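PDB 5VXV: peroxisomal membrane protein PEX15 from Saccharomyces cerevisiae, which anchors the AAA-ATPase subunits Pex1 and Pex6 to the peroxisomal membrane, where their complex extracts the import receptor Pex5. Local coordinates for residues 97-102 against 146-151. Residues are numbered along the deposited sequence; the frame is centred on the assembly and turned at random.
Sequences FFRCCI and LQELIE
Arg99 on helix 91-108 meets Glu148 on helix 143-161, and beside this charged pair Phe98 meets Leu149. The helices stand well apart here. Even the nearest alpha carbons, CA of Phe98 and CA of Leu149, are 8.8 Å from each other, and side chains bridge the gap.

Glu148 reaches across almost fully extended, with CG anti to the backbone N (chi1 -177°). Arg99 bends at its third torsion, and the two side chains cross at about a right angle. The guanidinium and carboxylate planes are 75° apart, so they do not form a flat two-pronged pair. Instead one arginine nitrogen makes the direct link. NH1 of Arg99 lies 3.4 Å from OE2 of Glu148, a salt bridge whose hydrogen bond is weak and bent (142°). A water supplies a second link. It accepts from NH2 of Arg99 at 3.0 Å and donates to OE1 of Glu148 at 2.7 Å. Both groups also have other partners: Asp50 forms a salt bridge with NH2 of Arg99, and Asn95 hydrogen-bonds to OE1 of Glu148.

The apolar half is small. CD1 of Leu149 approaches the CD2-CE2 bond of the Phe98 ring obliquely, 3.8 Å from either atom. Met126 of helix 112-136 touches both side chains.

An alanine in place of Glu148 would probably leave the water and Asn95 without their carboxylate acceptor and Arg99 with one fewer acidic neighbour. The contact joins two helices of the predicted cytoplasmic, mainly helical part of the protein. Its chemistry implies a polar bridge that rests more on the water, Asp50 and Asn95 than on the one weak direct bond, next to a buried apolar touch.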
# COMPACT_ATOMS: atom_id res chain seq x y z
N PHE A 97 -0.02 -3.24 -2.46
CA PHE A 97 1.18 -3.80 -1.86
C PHE A 97 1.66 -2.94 -0.70
O PHE A 97 1.97 -3.45 0.39
CB PHE A 97 2.27 -3.95 -2.91
CG PHE A 97 3.59 -4.41 -2.35
CD1 PHE A 97 3.86 -5.76 -2.18
CD2 PHE A 97 4.56 -3.49 -1.99
CE1 PHE A 97 5.07 -6.17 -1.66
CE2 PHE A 97 5.77 -3.90 -1.47
CZ PHE A 97 6.02 -5.24 -1.30
N PHE A 98 1.74 -1.62 -0.90
CA PHE A 98 2.18 -0.74 0.18
C PHE A 98 1.25 -0.84 1.38
O PHE A 98 1.70 -0.87 2.53
CB PHE A 98 2.28 0.70 -0.32
CG PHE A 98 3.48 0.98 -1.20
CD1 PHE A 98 4.72 0.42 -0.92
CD2 PHE A 98 3.36 1.79 -2.32
CE1 PHE A 98 5.81 0.68 -1.73
CE2 PHE A 98 4.45 2.05 -3.13
CZ PHE A 98 5.68 1.49 -2.83
N ARG A 99 -0.06 -0.92 1.14
CA ARG A 99 -1.00 -1.04 2.25
C ARG A 99 -0.77 -2.34 3.01
O ARG A 99 -0.93 -2.39 4.24
CB ARG A 99 -2.44 -0.96 1.75
CG ARG A 99 -2.86 0.44 1.34
CD ARG A 99 -4.38 0.57 1.26
NE ARG A 99 -4.95 -0.20 0.16
CZ ARG A 99 -5.22 0.29 -1.05
NH1 ARG A 99 -4.98 1.56 -1.34
NH2 ARG A 99 -5.73 -0.50 -1.98
N CYS A 100 -0.39 -3.41 2.31
CA CYS A 100 -0.10 -4.68 2.98
C CYS A 100 1.16 -4.57 3.84
O CYS A 100 1.21 -5.11 4.95
CB CYS A 100 0.05 -5.80 1.96
SG CYS A 100 -1.51 -6.26 1.16
N CYS A 101 2.19 -3.87 3.35
CA CYS A 101 3.38 -3.64 4.16
C CYS A 101 3.02 -2.84 5.42
O CYS A 101 3.52 -3.13 6.51
CB CYS A 101 4.44 -2.90 3.35
SG CYS A 101 5.10 -3.83 1.95
N ILE A 102 2.15 -1.85 5.27
CA ILE A 102 1.71 -1.05 6.41
C ILE A 102 0.99 -1.92 7.43
O ILE A 102 1.17 -1.76 8.64
CB ILE A 102 0.83 0.12 5.91
CG1 ILE A 102 1.68 1.12 5.12
CG2 ILE A 102 0.13 0.81 7.08
CD1 ILE A 102 0.87 2.07 4.27
N LEU A 146 -2.19 7.92 -8.62
CA LEU A 146 -1.15 8.75 -8.01
C LEU A 146 -1.69 9.51 -6.81
O LEU A 146 -1.02 9.59 -5.77
CB LEU A 146 -0.56 9.71 -9.05
CG LEU A 146 0.54 10.64 -8.55
CD1 LEU A 146 1.66 9.87 -7.87
CD2 LEU A 146 1.09 11.46 -9.71
N GLN A 147 -2.90 10.07 -6.91
CA GLN A 147 -3.53 10.67 -5.73
C GLN A 147 -3.59 9.66 -4.59
O GLN A 147 -3.24 9.99 -3.45
CB GLN A 147 -4.93 11.17 -6.06
CG GLN A 147 -5.63 11.81 -4.86
CD GLN A 147 -7.08 12.15 -5.09
OE1 GLN A 147 -7.64 11.87 -6.16
NE2 GLN A 147 -7.72 12.74 -4.09
N GLU A 148 -4.02 8.43 -4.88
CA GLU A 148 -4.12 7.42 -3.83
C GLU A 148 -2.76 7.13 -3.22
O GLU A 148 -2.64 6.97 -2.00
CB GLU A 148 -4.75 6.14 -4.39
CG GLU A 148 -4.96 5.05 -3.33
CD GLU A 148 -5.63 3.81 -3.89
OE1 GLU A 148 -5.01 3.11 -4.72
OE2 GLU A 148 -6.78 3.52 -3.49
N LEU A 149 -1.72 7.04 -4.05
CA LEU A 149 -0.38 6.75 -3.56
C LEU A 149 0.09 7.81 -2.57
O LEU A 149 0.62 7.49 -1.50
CB LEU A 149 0.58 6.63 -4.74
CG LEU A 149 2.07 6.48 -4.41
CD1 LEU A 149 2.32 5.21 -3.61
CD2 LEU A 149 2.89 6.48 -5.69
N ILE A 150 -0.09 9.08 -2.92
CA ILE A 150 0.36 10.14 -2.02
C ILE A 150 -0.47 10.13 -0.74
O ILE A 150 0.05 10.37 0.35
CB ILE A 150 0.29 11.51 -2.72
CG1 ILE A 150 1.10 11.49 -4.03
CG2 ILE A 150 0.81 12.61 -1.80
CD1 ILE A 150 2.57 11.13 -3.86
N GLU A 151 -1.76 9.82 -0.85
CA GLU A 151 -2.60 9.83 0.34
C GLU A 151 -2.30 8.65 1.25
O GLU A 151 -2.44 8.76 2.47
CB GLU A 151 -4.07 9.89 -0.07
CG GLU A 151 -4.43 11.25 -0.67
CD GLU A 151 -5.91 11.48 -0.84
OE1 GLU A 151 -6.70 10.54 -0.58
OE2 GLU A 151 -6.30 12.61 -1.23
O HOH W 1 -5.45 0.41 -4.80